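Local coordinates for protein AtGH3.15 acyl acid amido synthetase (Arabidopsis thaliana, PDB 6E1Q) that catalyses the ATP-dependent conjugation of the auxin precursor indole-3-butyric acid, and of the herbicide 2,4-DB, to glutamine, at residues Val385-Asp390 with Thr413-Asn418; Leu462-Ser467 with Gly536-Leu541; Asn543-Arg548 with Ser553-Pro558. All blocks are in the same frame, centred on the assembly; numbering follows the deposited sequence. Where two conformers were deposited one is given.

Overall arrangement
Interaction 1 (385-390 with 413-418) belongs to the GH3 central domain and stands apart, its nearest atoms about 18 Å from interaction 2 and about 19 Å from interaction 3. The other two form one patch of the C-terminal domain, their centres 12 Å apart. Both draw on helix 537-547, and the loop 553-558 links them further: Thr-557 OG1 lies 2.7 Å from Asp-464 OD2, a probable hydrogen bond. In interaction 3 the Tyr-555 side chain lies about 13 Å from a bound (2,4-dichlorophenoxy)acetic acid and about 9 Å from that of the ATP-binding Ser-98. The Thr-413 side chain of interaction 1 is about 8 Å from that of Tyr-348, another ATP-binding residue.

Interaction 1 of 3, residues Val385-Asp390 with Thr413-Asn418; sequences VKIGHD and TGFYNN
Ile-387 lays its side chain across the strand that holds Gly-414 and Phe-415, and the Ile-387 and Phe-415 side chains meet obliquely. The terminal methyl CD1 of the isoleucine does most of the touching. It stands over one face of the Phe-415 ring, 4.3 Å from the ring centroid and 27° off the normal, a CH-pi contact. The same methyl also rests on the backbone, with CD1 3.4 Å from Gly-414 N. Phe-415 answers with one rim of its ring, CE2 lying 3.9 Å from Ile-387 CG1. The two branches of the isoleucine divide the work: CG1 sits beside the backbone N (chi1 -62°) and carries CD1 to the ring, whereas CG2 lies anti to that nitrogen and reaches the carbonyl of Thr-413, 3.9 Å from its O. On the other side the phenylalanine has CG anti to its own carbonyl carbon (chi1 -59°), which swings the ring back toward Ile-387 although the CB itself does not point there.

Ile-387 occupies the second position of a type II beta turn running from Lys-386 to His-389, closed by His-389 N to Lys-386 O at 3.2 Å. At Gly-388, which follows, a CB would jam against the preceding carbonyl O. This turn leads into strand 390-396, and its Gly-388 and His-389 form backbone hydrogen bonds with Ala-412. Opposite His-421, Thr-413 and Gly-414 make a classic beta bulge; Thr-413 OG1 is hydrogen-bonded to His-421, while Pro-420 adds another contact to Phe-415.

No hydrogen bond joins the two segments directly. Between 385-390 and 413-418 the side chains thus contribute shape and dispersion, methyl against ring and methyl against peptide, while the backbone bonds to Ala-412 supply the polar tie next door.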
ATOM      1  N   VAL A 385       5.381 -24.758  -4.100  1.00 33.39           N
ATOM      2  CA  VAL A 385       4.874 -24.206  -2.857  1.00 40.12           C
ATOM      3  C   VAL A 385       3.799 -25.130  -2.240  1.00 41.75           C
ATOM      4  O   VAL A 385       3.110 -25.874  -2.947  1.00 37.49           O
ATOM      5  CB  VAL A 385       4.349 -22.805  -3.224  1.00 42.50           C
ATOM      6  CG1 VAL A 385       2.845 -22.694  -3.086  1.00 39.88           C
ATOM      7  CG2 VAL A 385       5.151 -21.698  -2.529  1.00 31.68           C
ATOM      8  N   LYS A 386       3.664 -25.090  -0.909  1.00 36.18           N
ATOM      9  CA  LYS A 386       2.777 -25.980  -0.153  1.00 34.38           C
ATOM     10  C   LYS A 386       1.585 -25.205   0.391  1.00 37.48           C
ATOM     11  O   LYS A 386       1.767 -24.204   1.090  1.00 31.88           O
ATOM     12  CB  LYS A 386       3.503 -26.623   1.032  1.00 44.92           C
ATOM     13  CG  LYS A 386       4.412 -27.774   0.719  1.00 48.87           C
ATOM     14  CD  LYS A 386       4.331 -28.794   1.849  1.00 60.93           C
ATOM     15  CE  LYS A 386       5.666 -28.979   2.533  1.00 76.53           C
ATOM     16  NZ  LYS A 386       6.387 -30.181   2.019  1.00 84.44           N
ATOM     17  N   ILE A 387       0.368 -25.690   0.120  1.00 30.90           N
ATOM     18  CA  ILE A 387      -0.811 -24.942   0.548  1.00 37.65           C
ATOM     19  C   ILE A 387      -0.851 -24.871   2.068  1.00 41.82           C
ATOM     20  O   ILE A 387      -0.635 -25.875   2.755  1.00 41.75           O
ATOM     21  CB  ILE A 387      -2.093 -25.579  -0.009  1.00 38.08           C
ATOM     22  CG1 ILE A 387      -2.091 -25.552  -1.542  1.00 40.14           C
ATOM     23  CG2 ILE A 387      -3.324 -24.834   0.510  1.00 34.59           C
ATOM     24  CD1 ILE A 387      -1.693 -24.200  -2.109  1.00 44.77           C
ATOM     25  N   GLY A 388      -1.136 -23.674   2.596  1.00 38.24           N
ATOM     26  CA  GLY A 388      -1.213 -23.432   4.023  1.00 36.57           C
ATOM     27  C   GLY A 388       0.080 -22.986   4.679  1.00 39.47           C
ATOM     28  O   GLY A 388       0.043 -22.565   5.839  1.00 40.96           O
ATOM     29  N   HIS A 389       1.215 -23.071   3.977  1.00 33.49           N
ATOM     30  CA  HIS A 389       2.520 -22.674   4.489  1.00 35.59           C
ATOM     31  C   HIS A 389       2.847 -21.223   4.119  1.00 39.48           C
ATOM     32  O   HIS A 389       2.381 -20.694   3.100  1.00 39.08           O
ATOM     33  CB  HIS A 389       3.614 -23.586   3.932  1.00 39.30           C
ATOM     34  CG  HIS A 389       3.616 -24.974   4.498  1.00 47.07           C
ATOM     35  ND1 HIS A 389       2.484 -25.585   4.995  1.00 52.35           N
ATOM     36  CD2 HIS A 389       4.620 -25.868   4.644  1.00 47.19           C
ATOM     37  CE1 HIS A 389       2.790 -26.797   5.421  1.00 49.07           C
ATOM     38  NE2 HIS A 389       4.077 -27.000   5.205  1.00 51.73           N
ATOM     39  N   ASP A 390       3.689 -20.593   4.945  1.00 37.07           N
ATOM     40  CA  ASP A 390       4.038 -19.179   4.819  1.00 33.69           C
ATOM     41  C   ASP A 390       5.354 -19.061   4.076  1.00 37.61           C
ATOM     42  O   ASP A 390       6.259 -19.870   4.281  1.00 34.24           O
ATOM     43  CB  ASP A 390       4.174 -18.500   6.192  1.00 38.73           C
ATOM     44  CG  ASP A 390       2.823 -18.298   6.900  1.00 47.47           C
ATOM     45  OD1 ASP A 390       1.769 -18.533   6.279  1.00 47.84           O
ATOM     46  OD2 ASP A 390       2.813 -17.889   8.079  1.00 51.89           O
ATOM     47  N   THR A 413      -2.575 -20.242  -0.657  1.00 28.57           N
ATOM     48  CA  THR A 413      -3.941 -20.641  -0.335  1.00 26.71           C
ATOM     49  C   THR A 413      -4.583 -21.551  -1.374  1.00 35.18           C
ATOM     50  O   THR A 413      -5.649 -22.103  -1.093  1.00 36.26           O
ATOM     51  CB  THR A 413      -4.849 -19.413  -0.158  1.00 35.48           C
ATOM     52  OG1 THR A 413      -4.574 -18.466  -1.199  1.00 34.21           O
ATOM     53  CG2 THR A 413      -4.570 -18.745   1.189  1.00 38.17           C
ATOM     54  N   GLY A 414      -3.971 -21.746  -2.539  1.00 34.38           N
ATOM     55  CA  GLY A 414      -4.581 -22.564  -3.574  1.00 29.73           C
ATOM     56  C   GLY A 414      -3.934 -22.303  -4.928  1.00 36.08           C
ATOM     57  O   GLY A 414      -2.855 -21.720  -5.018  1.00 30.46           O
ATOM     58  N   PHE A 415      -4.631 -22.742  -5.969  1.00 36.83           N
ATOM     59  CA  PHE A 415      -4.139 -22.678  -7.339  1.00 31.86           C
ATOM     60  C   PHE A 415      -5.224 -22.121  -8.251  1.00 39.29           C
ATOM     61  O   PHE A 415      -6.373 -22.573  -8.198  1.00 33.69           O
ATOM     62  CB  PHE A 415      -3.731 -24.067  -7.829  1.00 35.91           C
ATOM     63  CG  PHE A 415      -2.650 -24.715  -7.006  1.00 38.13           C
ATOM     64  CD1 PHE A 415      -1.333 -24.295  -7.116  1.00 38.50           C
ATOM     65  CD2 PHE A 415      -2.950 -25.754  -6.138  1.00 43.56           C
ATOM     66  CE1 PHE A 415      -0.330 -24.895  -6.373  1.00 35.86           C
ATOM     67  CE2 PHE A 415      -1.952 -26.368  -5.397  1.00 45.06           C
ATOM     68  CZ  PHE A 415      -0.642 -25.936  -5.519  1.00 42.24           C
ATOM     69  N   TYR A 416      -4.863 -21.126  -9.065  1.00 35.96           N
ATOM     70  CA  TYR A 416      -5.679 -20.684 -10.193  1.00 34.15           C
ATOM     71  C   TYR A 416      -5.089 -21.356 -11.422  1.00 28.27           C
ATOM     72  O   TYR A 416      -3.964 -21.037 -11.823  1.00 32.30           O
ATOM     73  CB  TYR A 416      -5.681 -19.155 -10.333  1.00 32.15           C
ATOM     74  CG  TYR A 416      -6.620 -18.675 -11.422  1.00 38.63           C
ATOM     75  CD1 TYR A 416      -7.958 -18.414 -11.151  1.00 36.23           C
ATOM     76  CD2 TYR A 416      -6.177 -18.529 -12.739  1.00 41.60           C
ATOM     77  CE1 TYR A 416      -8.831 -18.001 -12.156  1.00 42.39           C
ATOM     78  CE2 TYR A 416      -7.039 -18.113 -13.751  1.00 36.06           C
ATOM     79  CZ  TYR A 416      -8.361 -17.854 -13.453  1.00 43.73           C
ATOM     80  OH  TYR A 416      -9.223 -17.459 -14.448  1.00 48.21           O
ATOM     81  N   ASN A 417      -5.829 -22.307 -12.000  1.00 29.33           N
ATOM     82  CA  ASN A 417      -5.239 -23.277 -12.921  1.00 34.80           C
ATOM     83  C   ASN A 417      -3.991 -23.899 -12.287  1.00 39.88           C
ATOM     84  O   ASN A 417      -4.096 -24.555 -11.247  1.00 39.09           O
ATOM     85  CB  ASN A 417      -4.942 -22.620 -14.267  1.00 37.32           C
ATOM     86  CG  ASN A 417      -6.205 -22.157 -14.966  1.00 39.35           C
ATOM     87  OD1 ASN A 417      -7.205 -22.869 -14.983  1.00 38.12           O
ATOM     88  ND2 ASN A 417      -6.180 -20.942 -15.511  1.00 39.56           N
ATOM     89  N   ASN A 418      -2.807 -23.707 -12.871  1.00 40.33           N
ATOM     90  CA  ASN A 418      -1.574 -24.191 -12.256  1.00 35.46           C
ATOM     91  C   ASN A 418      -0.786 -23.109 -11.528  1.00 38.17           C
ATOM     92  O   ASN A 418       0.326 -23.373 -11.070  1.00 34.84           O
ATOM     93  CB  ASN A 418      -0.670 -24.867 -13.287  1.00 34.25           C
ATOM     94  CG  ASN A 418      -1.284 -26.133 -13.856  1.00 39.86           C
ATOM     95  OD1 ASN A 418      -1.905 -26.906 -13.132  1.00 38.16           O
ATOM     96  ND2 ASN A 418      -1.096 -26.359 -15.146  1.00 34.35           N
TER

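Interaction 2 of 3, residues Leu462-Ser467 with Gly536-Leu541; sequences LMDFTS and GAFDEL
Strand 462-467 runs past helix 537-541 at 50° between their N-to-C directions, the axes 9.5 Å apart at closest approach, with Asp-464 and Phe-538 nearest by CA. Phe-538 reaches across to the strand with its ring. Asp-464 CB sits over one face, 3.9 Å from the ring centroid and 18° off the normal, a CH-pi contact in which the carboxylate plane is turned 34° from the ring. The far end of the phenylalanine lies on the strand backbone, CZ coming within 3.4 Å of Phe-465 CA. Thr-466 CB lies in plane at the ring edge, and its methyl CG2 is 3.7 Å from Phe-538 CE1. That methyl occupies the slot between backbone N and carbonyl carbon, whereas OG1, anti to the N, is hydrogen-bonded to Pro-558 O.

In the C-terminal domain of this GH3 enzyme, strand 461-470 borders a mixed sheet, beside strand 477-485, and helix 537-547 packs against it here. Gly-536 is the N-cap of that helix, and Glu-483 of the adjacent strand accepts hydrogen bonds from the backbone N of both Gly-536 and Phe-538. An alanine in place of Phe-538 would remove the ring and is likely to open a gap between helix and strand, costing Asp-464 CB and Thr-466 CG2 their apolar partner. The carboxylate of Asp-464 has polar partners beyond the ring: OD1 forms a salt bridge with Arg-559, and OD2 a hydrogen bond with Thr-557. OD1 also accepts a weak bond from Phe-465 N, at 3.1 Å.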
ATOM      1  N   LEU A 462     -12.537   1.904  16.440  1.00 37.60           N
ATOM      2  CA  LEU A 462     -11.136   2.285  16.489  1.00 35.10           C
ATOM      3  C   LEU A 462     -10.762   2.891  15.136  1.00 30.69           C
ATOM      4  O   LEU A 462     -10.888   2.223  14.105  1.00 32.50           O
ATOM      5  CB  LEU A 462     -10.274   1.067  16.823  1.00 28.03           C
ATOM      6  CG  LEU A 462      -8.774   1.321  16.808  1.00 30.46           C
ATOM      7  CD1 LEU A 462      -8.402   2.336  17.905  1.00 24.60           C
ATOM      8  CD2 LEU A 462      -8.019  -0.017  16.989  1.00 24.87           C
ATOM      9  N   MET A 463     -10.340   4.160  15.125  1.00 29.12           N
ATOM     10  CA  MET A 463     -10.004   4.798  13.848  1.00 29.72           C
ATOM     11  C   MET A 463      -8.566   4.538  13.421  1.00 32.79           C
ATOM     12  O   MET A 463      -8.297   4.385  12.227  1.00 30.54           O
ATOM     13  CB  MET A 463     -10.249   6.297  13.921  1.00 33.23           C
ATOM     14  CG  MET A 463     -11.586   6.637  14.574  1.00 51.63           C
ATOM     15  SD  MET A 463     -13.030   6.260  13.556  1.00 47.18           S
ATOM     16  CE  MET A 463     -12.962   7.575  12.342  1.00 46.35           C
ATOM     17  N   ASP A 464      -7.625   4.532  14.364  1.00 31.34           N
ATOM     18  CA  ASP A 464      -6.226   4.261  14.049  1.00 29.64           C
ATOM     19  C   ASP A 464      -5.540   3.907  15.360  1.00 30.96           C
ATOM     20  O   ASP A 464      -6.068   4.186  16.440  1.00 29.68           O
ATOM     21  CB  ASP A 464      -5.533   5.475  13.384  1.00 24.46           C
ATOM     22  CG  ASP A 464      -4.540   5.068  12.277  1.00 33.51           C
ATOM     23  OD1 ASP A 464      -4.193   3.881  12.178  1.00 33.50           O
ATOM     24  OD2 ASP A 464      -4.172   5.920  11.446  1.00 37.69           O
ATOM     25  N   PHE A 465      -4.353   3.309  15.258  1.00 26.60           N
ATOM     26  CA  PHE A 465      -3.570   3.000  16.445  1.00 30.40           C
ATOM     27  C   PHE A 465      -2.086   2.986  16.105  1.00 28.08           C
ATOM     28  O   PHE A 465      -1.691   2.821  14.952  1.00 25.88           O
ATOM     29  CB  PHE A 465      -3.966   1.653  17.062  1.00 31.30           C
ATOM     30  CG  PHE A 465      -3.409   0.472  16.327  1.00 27.28           C
ATOM     31  CD1 PHE A 465      -4.100  -0.078  15.254  1.00 26.19           C
ATOM     32  CD2 PHE A 465      -2.197  -0.087  16.705  1.00 36.33           C
ATOM     33  CE1 PHE A 465      -3.594  -1.174  14.575  1.00 26.88           C
ATOM     34  CE2 PHE A 465      -1.674  -1.171  16.018  1.00 36.19           C
ATOM     35  CZ  PHE A 465      -2.369  -1.705  14.952  1.00 30.26           C
ATOM     36  N   THR A 466      -1.274   3.189  17.134  1.00 30.24           N
ATOM     37  CA  THR A 466       0.162   2.920  17.111  1.00 29.96           C
ATOM     38  C   THR A 466       0.555   2.465  18.515  1.00 37.56           C
ATOM     39  O   THR A 466      -0.311   2.213  19.356  1.00 36.55           O
ATOM     40  CB  THR A 466       0.957   4.140  16.643  1.00 31.94           C
ATOM     41  OG1 THR A 466       2.305   3.741  16.358  1.00 33.70           O
ATOM     42  CG2 THR A 466       0.955   5.229  17.692  1.00 29.97           C
ATOM     43  N   SER A 467       1.861   2.346  18.770  1.00 35.19           N
ATOM     44  CA  SER A 467       2.309   1.746  20.019  1.00 40.22           C
ATOM     45  C   SER A 467       3.748   2.154  20.324  1.00 42.32           C
ATOM     46  O   SER A 467       4.471   2.680  19.474  1.00 41.20           O
ATOM     47  CB  SER A 467       2.176   0.217  19.971  1.00 37.09           C
ATOM     48  OG  SER A 467       3.111  -0.364  19.083  1.00 36.79           O
ATOM     49  N   GLY A 536      -8.022  13.421  15.771  1.00 52.29           N
ATOM     50  CA  GLY A 536      -6.996  14.203  15.110  1.00 56.05           C
ATOM     51  C   GLY A 536      -5.579  13.905  15.550  1.00 58.52           C
ATOM     52  O   GLY A 536      -4.636  14.443  14.951  1.00 62.01           O
ATOM     53  N   ALA A 537      -5.396  13.065  16.573  1.00 47.34           N
ATOM     54  CA  ALA A 537      -4.051  12.722  17.025  1.00 42.55           C
ATOM     55  C   ALA A 537      -3.217  12.125  15.901  1.00 43.04           C
ATOM     56  O   ALA A 537      -2.018  12.395  15.798  1.00 38.42           O
ATOM     57  CB  ALA A 537      -4.118  11.735  18.186  1.00 38.44           C
ATOM     58  N   PHE A 538      -3.823  11.284  15.065  1.00 41.62           N
ATOM     59  CA  PHE A 538      -3.037  10.564  14.079  1.00 37.80           C
ATOM     60  C   PHE A 538      -2.807  11.383  12.814  1.00 44.12           C
ATOM     61  O   PHE A 538      -1.870  11.081  12.070  1.00 37.60           O
ATOM     62  CB  PHE A 538      -3.699   9.220  13.782  1.00 33.72           C
ATOM     63  CG  PHE A 538      -3.380   8.188  14.814  1.00 39.18           C
ATOM     64  CD1 PHE A 538      -2.212   7.442  14.717  1.00 31.08           C
ATOM     65  CD2 PHE A 538      -4.203   8.010  15.917  1.00 34.16           C
ATOM     66  CE1 PHE A 538      -1.877   6.502  15.691  1.00 32.63           C
ATOM     67  CE2 PHE A 538      -3.881   7.068  16.909  1.00 34.14           C
ATOM     68  CZ  PHE A 538      -2.713   6.313  16.788  1.00 33.77           C
ATOM     69  N   ASP A 539      -3.613  12.425  12.578  1.00 38.41           N
ATOM     70  CA  ASP A 539      -3.249  13.435  11.584  1.00 48.37           C
ATOM     71  C   ASP A 539      -2.103  14.315  12.066  1.00 46.99           C
ATOM     72  O   ASP A 539      -1.226  14.674  11.276  1.00 46.08           O
ATOM     73  CB  ASP A 539      -4.446  14.301  11.228  1.00 55.11           C
ATOM     74  CG  ASP A 539      -5.455  13.557  10.433  1.00 69.94           C
ATOM     75  OD1 ASP A 539      -5.137  12.421  10.015  1.00 75.65           O
ATOM     76  OD2 ASP A 539      -6.546  14.108  10.206  1.00 81.08           O
ATOM     77  N   GLU A 540      -2.092  14.681  13.352  1.00 48.62           N
ATOM     78  CA  GLU A 540      -0.939  15.404  13.885  1.00 49.86           C
ATOM     79  C   GLU A 540       0.326  14.564  13.762  1.00 48.49           C
ATOM     80  O   GLU A 540       1.389  15.071  13.387  1.00 50.16           O
ATOM     81  CB  GLU A 540      -1.172  15.804  15.349  1.00 49.22           C
ATOM     82  CG  GLU A 540       0.036  16.548  15.985  1.00 56.52           C
ATOM     83  CD  GLU A 540      -0.212  17.021  17.432  1.00 67.02           C
ATOM     84  OE1 GLU A 540      -1.333  16.838  17.942  1.00 66.61           O
ATOM     85  OE2 GLU A 540       0.717  17.579  18.063  1.00 65.28           O
ATOM     86  N   LEU A 541       0.227  13.275  14.084  1.00 42.59           N
ATOM     87  CA  LEU A 541       1.367  12.386  13.934  1.00 40.62           C
ATOM     88  C   LEU A 541       1.839  12.381  12.493  1.00 36.61           C
ATOM     89  O   LEU A 541       3.032  12.527  12.212  1.00 42.63           O
ATOM     90  CB  LEU A 541       0.989  10.967  14.385  1.00 36.17           C
ATOM     91  CG  LEU A 541       2.128   9.941  14.334  1.00 32.49           C
ATOM     92  CD1 LEU A 541       3.239  10.314  15.342  1.00 34.87           C
ATOM     93  CD2 LEU A 541       1.628   8.539  14.606  1.00 30.61           C
TER

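Interaction 3 of 3, residues Asn543-Arg548 with Ser553-Pro558; sequences NFFLSR and SQYKTP
The last turns of helix 537-547 and the loop that follows fold back on each other in the GH3 C-terminal domain, where Phe-545 meets Tyr-555 and Pro-558. The Phe-545 and Tyr-555 side chains cross at about a right angle. Phe-545 CD2 approaches the tyrosine at its edge, in the ring plane, 3.8 Å from CE1 and 3.7 Å from OH. Tyr-555 is extended away from its backbone nitrogen (chi1 179°), which carries the ring out to the helix, where CE1 also lies 3.9 Å from Phe-545 CB. Farther round the phenylalanine ring, CE2 touches Pro-558 CG at 4.0 Å. Leu-546 adds a looser apolar contact, CD2 lying 4.3 Å from Tyr-555 CD1.

Within the helix, Phe-544 CD2 stands over the centre of one face of the Phe-545 ring, so the aromatic group is packed from its own helix as well as from the loop. Tyr-555 reaches back along that helix to Leu-541 and Met-542. Helix 564-571 takes up Phe-544 and Phe-545 through Ala-566, and Gln-554 NE2 ties the loop to strand 91-97 by a hydrogen bond to Thr-96 O.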
ATOM      1  N   ASN A 543       1.392  14.629  10.097  1.00 37.19           N
ATOM      2  CA  ASN A 543       1.979  15.896   9.660  1.00 46.94           C
ATOM      3  C   ASN A 543       3.378  16.076  10.232  1.00 43.66           C
ATOM      4  O   ASN A 543       4.233  16.738   9.622  1.00 46.05           O
ATOM      5  CB  ASN A 543       1.073  17.064  10.062  1.00 42.19           C
ATOM      6  CG  ASN A 543      -0.199  17.122   9.232  1.00 49.09           C
ATOM      7  OD1 ASN A 543      -0.222  16.690   8.080  1.00 51.77           O
ATOM      8  ND2 ASN A 543      -1.256  17.681   9.802  1.00 53.86           N
ATOM      9  N   PHE A 544       3.624  15.486  11.399  1.00 43.50           N
ATOM     10  CA  PHE A 544       4.962  15.499  11.969  1.00 42.51           C
ATOM     11  C   PHE A 544       5.951  14.797  11.042  1.00 41.35           C
ATOM     12  O   PHE A 544       7.024  15.333  10.736  1.00 40.70           O
ATOM     13  CB  PHE A 544       4.932  14.837  13.349  1.00 43.94           C
ATOM     14  CG  PHE A 544       6.288  14.604  13.922  1.00 49.94           C
ATOM     15  CD1 PHE A 544       6.997  15.640  14.504  1.00 53.09           C
ATOM     16  CD2 PHE A 544       6.869  13.345  13.853  1.00 48.26           C
ATOM     17  CE1 PHE A 544       8.261  15.424  15.020  1.00 51.95           C
ATOM     18  CE2 PHE A 544       8.135  13.118  14.366  1.00 47.53           C
ATOM     19  CZ  PHE A 544       8.830  14.156  14.949  1.00 51.90           C
ATOM     20  N   PHE A 545       5.599  13.592  10.570  1.00 35.67           N
ATOM     21  CA  PHE A 545       6.503  12.867   9.678  1.00 40.98           C
ATOM     22  C   PHE A 545       6.621  13.552   8.314  1.00 40.91           C
ATOM     23  O   PHE A 545       7.714  13.594   7.731  1.00 40.23           O
ATOM     24  CB  PHE A 545       6.048  11.410   9.534  1.00 30.14           C
ATOM     25  CG  PHE A 545       6.241  10.597  10.788  1.00 37.92           C
ATOM     26  CD1 PHE A 545       7.520  10.369  11.298  1.00 39.94           C
ATOM     27  CD2 PHE A 545       5.156  10.068  11.467  1.00 39.18           C
ATOM     28  CE1 PHE A 545       7.700   9.620  12.470  1.00 36.75           C
ATOM     29  CE2 PHE A 545       5.325   9.315  12.636  1.00 36.55           C
ATOM     30  CZ  PHE A 545       6.598   9.100  13.137  1.00 35.22           C
ATOM     31  N   LEU A 546       5.519  14.116   7.804  1.00 36.22           N
ATOM     32  CA  LEU A 546       5.545  14.794   6.505  1.00 34.72           C
ATOM     33  C   LEU A 546       6.494  15.982   6.525  1.00 38.62           C
ATOM     34  O   LEU A 546       7.256  16.208   5.575  1.00 34.64           O
ATOM     35  CB  LEU A 546       4.139  15.262   6.128  1.00 42.72           C
ATOM     36  CG  LEU A 546       3.044  14.208   5.924  1.00 42.95           C
ATOM     37  CD1 LEU A 546       1.811  14.893   5.342  1.00 41.42           C
ATOM     38  CD2 LEU A 546       3.534  13.102   5.013  1.00 41.90           C
ATOM     39  N   SER A 547       6.425  16.781   7.593  1.00 37.28           N
ATOM     40  CA  SER A 547       7.336  17.904   7.780  1.00 45.08           C
ATOM     41  C   SER A 547       8.798  17.470   7.842  1.00 46.65           C
ATOM     42  O   SER A 547       9.694  18.301   7.651  1.00 46.75           O
ATOM     43  CB  SER A 547       6.932  18.629   9.052  1.00 41.32           C
ATOM     44  OG  SER A 547       7.541  17.973  10.154  1.00 50.69           O
ATOM     45  N   ARG A 548       9.066  16.186   8.094  1.00 41.62           N
ATOM     46  CA  ARG A 548      10.430  15.686   8.150  1.00 50.39           C
ATOM     47  C   ARG A 548      10.821  14.890   6.917  1.00 47.04           C
ATOM     48  O   ARG A 548      11.839  14.193   6.940  1.00 49.91           O
ATOM     49  CB  ARG A 548      10.654  14.875   9.444  1.00 42.58           C
ATOM     50  CG  ARG A 548      10.209  15.673  10.654  1.00 46.37           C
ATOM     51  CD  ARG A 548      10.130  14.902  11.953  1.00 52.52           C
ATOM     52  NE  ARG A 548      11.267  14.008  12.183  1.00 46.54           N
ATOM     53  CZ  ARG A 548      12.255  14.274  13.046  1.00 54.24           C
ATOM     54  NH1 ARG A 548      12.288  15.433  13.708  1.00 47.67           N
ATOM     55  NH2 ARG A 548      13.241  13.401  13.212  1.00 49.00           N
ATOM     56  N   SER A 553       2.149  10.511  -0.388  1.00 35.04           N
ATOM     57  CA  SER A 553       1.392   9.453  -1.050  0.50 35.77           C
ATOM     58  C   SER A 553       1.796   8.069  -0.577  1.00 36.29           C
ATOM     59  O   SER A 553       1.063   7.106  -0.799  1.00 38.16           O
ATOM     60  CB  SER A 553       1.596   9.544  -2.557  0.50 35.22           C
ATOM     61  OG  SER A 553       2.975   9.426  -2.870  0.50 35.81           O
ATOM     62  N   GLN A 554       2.967   7.939   0.026  1.00 34.37           N
ATOM     63  CA  GLN A 554       3.395   6.657   0.544  1.00 36.10           C
ATOM     64  C   GLN A 554       3.234   6.578   2.052  1.00 35.79           C
ATOM     65  O   GLN A 554       3.622   5.575   2.652  1.00 35.79           O
ATOM     66  CB  GLN A 554       4.846   6.387   0.130  1.00 40.38           C
ATOM     67  CG  GLN A 554       5.006   6.054  -1.362  1.00 47.00           C
ATOM     68  CD  GLN A 554       6.453   6.164  -1.866  1.00 59.84           C
ATOM     69  OE1 GLN A 554       7.118   7.185  -1.683  1.00 65.29           O
ATOM     70  NE2 GLN A 554       6.933   5.110  -2.516  1.00 64.04           N
ATOM     71  N   TYR A 555       2.655   7.601   2.680  1.00 32.51           N
ATOM     72  CA  TYR A 555       2.572   7.598   4.137  1.00 32.23           C
ATOM     73  C   TYR A 555       1.608   6.523   4.625  1.00 32.98           C
ATOM     74  O   TYR A 555       0.488   6.392   4.116  1.00 29.62           O
ATOM     75  CB  TYR A 555       2.133   8.961   4.674  1.00 29.73           C
ATOM     76  CG  TYR A 555       2.033   8.952   6.184  1.00 28.32           C
ATOM     77  CD1 TYR A 555       3.147   9.254   6.974  1.00 30.57           C
ATOM     78  CD2 TYR A 555       0.840   8.610   6.824  1.00 25.35           C
ATOM     79  CE1 TYR A 555       3.067   9.228   8.373  1.00 32.02           C
ATOM     80  CE2 TYR A 555       0.753   8.582   8.212  1.00 28.29           C
ATOM     81  CZ  TYR A 555       1.873   8.895   8.983  1.00 29.75           C
ATOM     82  OH  TYR A 555       1.798   8.871  10.371  1.00 29.01           O
ATOM     83  N   LYS A 556       2.047   5.760   5.626  1.00 28.18           N
ATOM     84  CA  LYS A 556       1.187   4.863   6.381  1.00 28.10           C
ATOM     85  C   LYS A 556       1.414   5.127   7.856  1.00 31.42           C
ATOM     86  O   LYS A 556       2.537   5.408   8.279  1.00 29.11           O
ATOM     87  CB  LYS A 556       1.483   3.378   6.096  1.00 32.39           C
ATOM     88  CG  LYS A 556       1.909   3.053   4.679  1.00 36.92           C
ATOM     89  CD  LYS A 556       2.249   1.570   4.568  1.00 35.93           C
ATOM     90  CE  LYS A 556       3.215   1.296   3.439  1.00 53.20           C
ATOM     91  NZ  LYS A 556       2.698   0.279   2.495  1.00 59.12           N
ATOM     92  N   THR A 557       0.356   5.018   8.641  1.00 24.49           N
ATOM     93  CA  THR A 557       0.540   5.113  10.081  1.00 26.48           C
ATOM     94  C   THR A 557       1.487   4.018  10.559  1.00 27.52           C
ATOM     95  O   THR A 557       1.179   2.829  10.390  1.00 31.40           O
ATOM     96  CB  THR A 557      -0.798   5.011  10.808  1.00 28.38           C
ATOM     97  OG1 THR A 557      -1.664   6.060  10.346  1.00 29.59           O
ATOM     98  CG2 THR A 557      -0.580   5.164  12.308  1.00 23.90           C
ATOM     99  N   PRO A 558       2.655   4.356  11.097  1.00 30.49           N
ATOM    100  CA  PRO A 558       3.534   3.308  11.636  1.00 30.92           C
ATOM    101  C   PRO A 558       2.868   2.673  12.844  1.00 31.70           C
ATOM    102  O   PRO A 558       2.235   3.357  13.650  1.00 32.88           O
ATOM    103  CB  PRO A 558       4.802   4.073  12.033  1.00 29.09           C
ATOM    104  CG  PRO A 558       4.281   5.439  12.392  1.00 33.12           C
ATOM    105  CD  PRO A 558       3.115   5.709  11.460  1.00 31.67           C
TER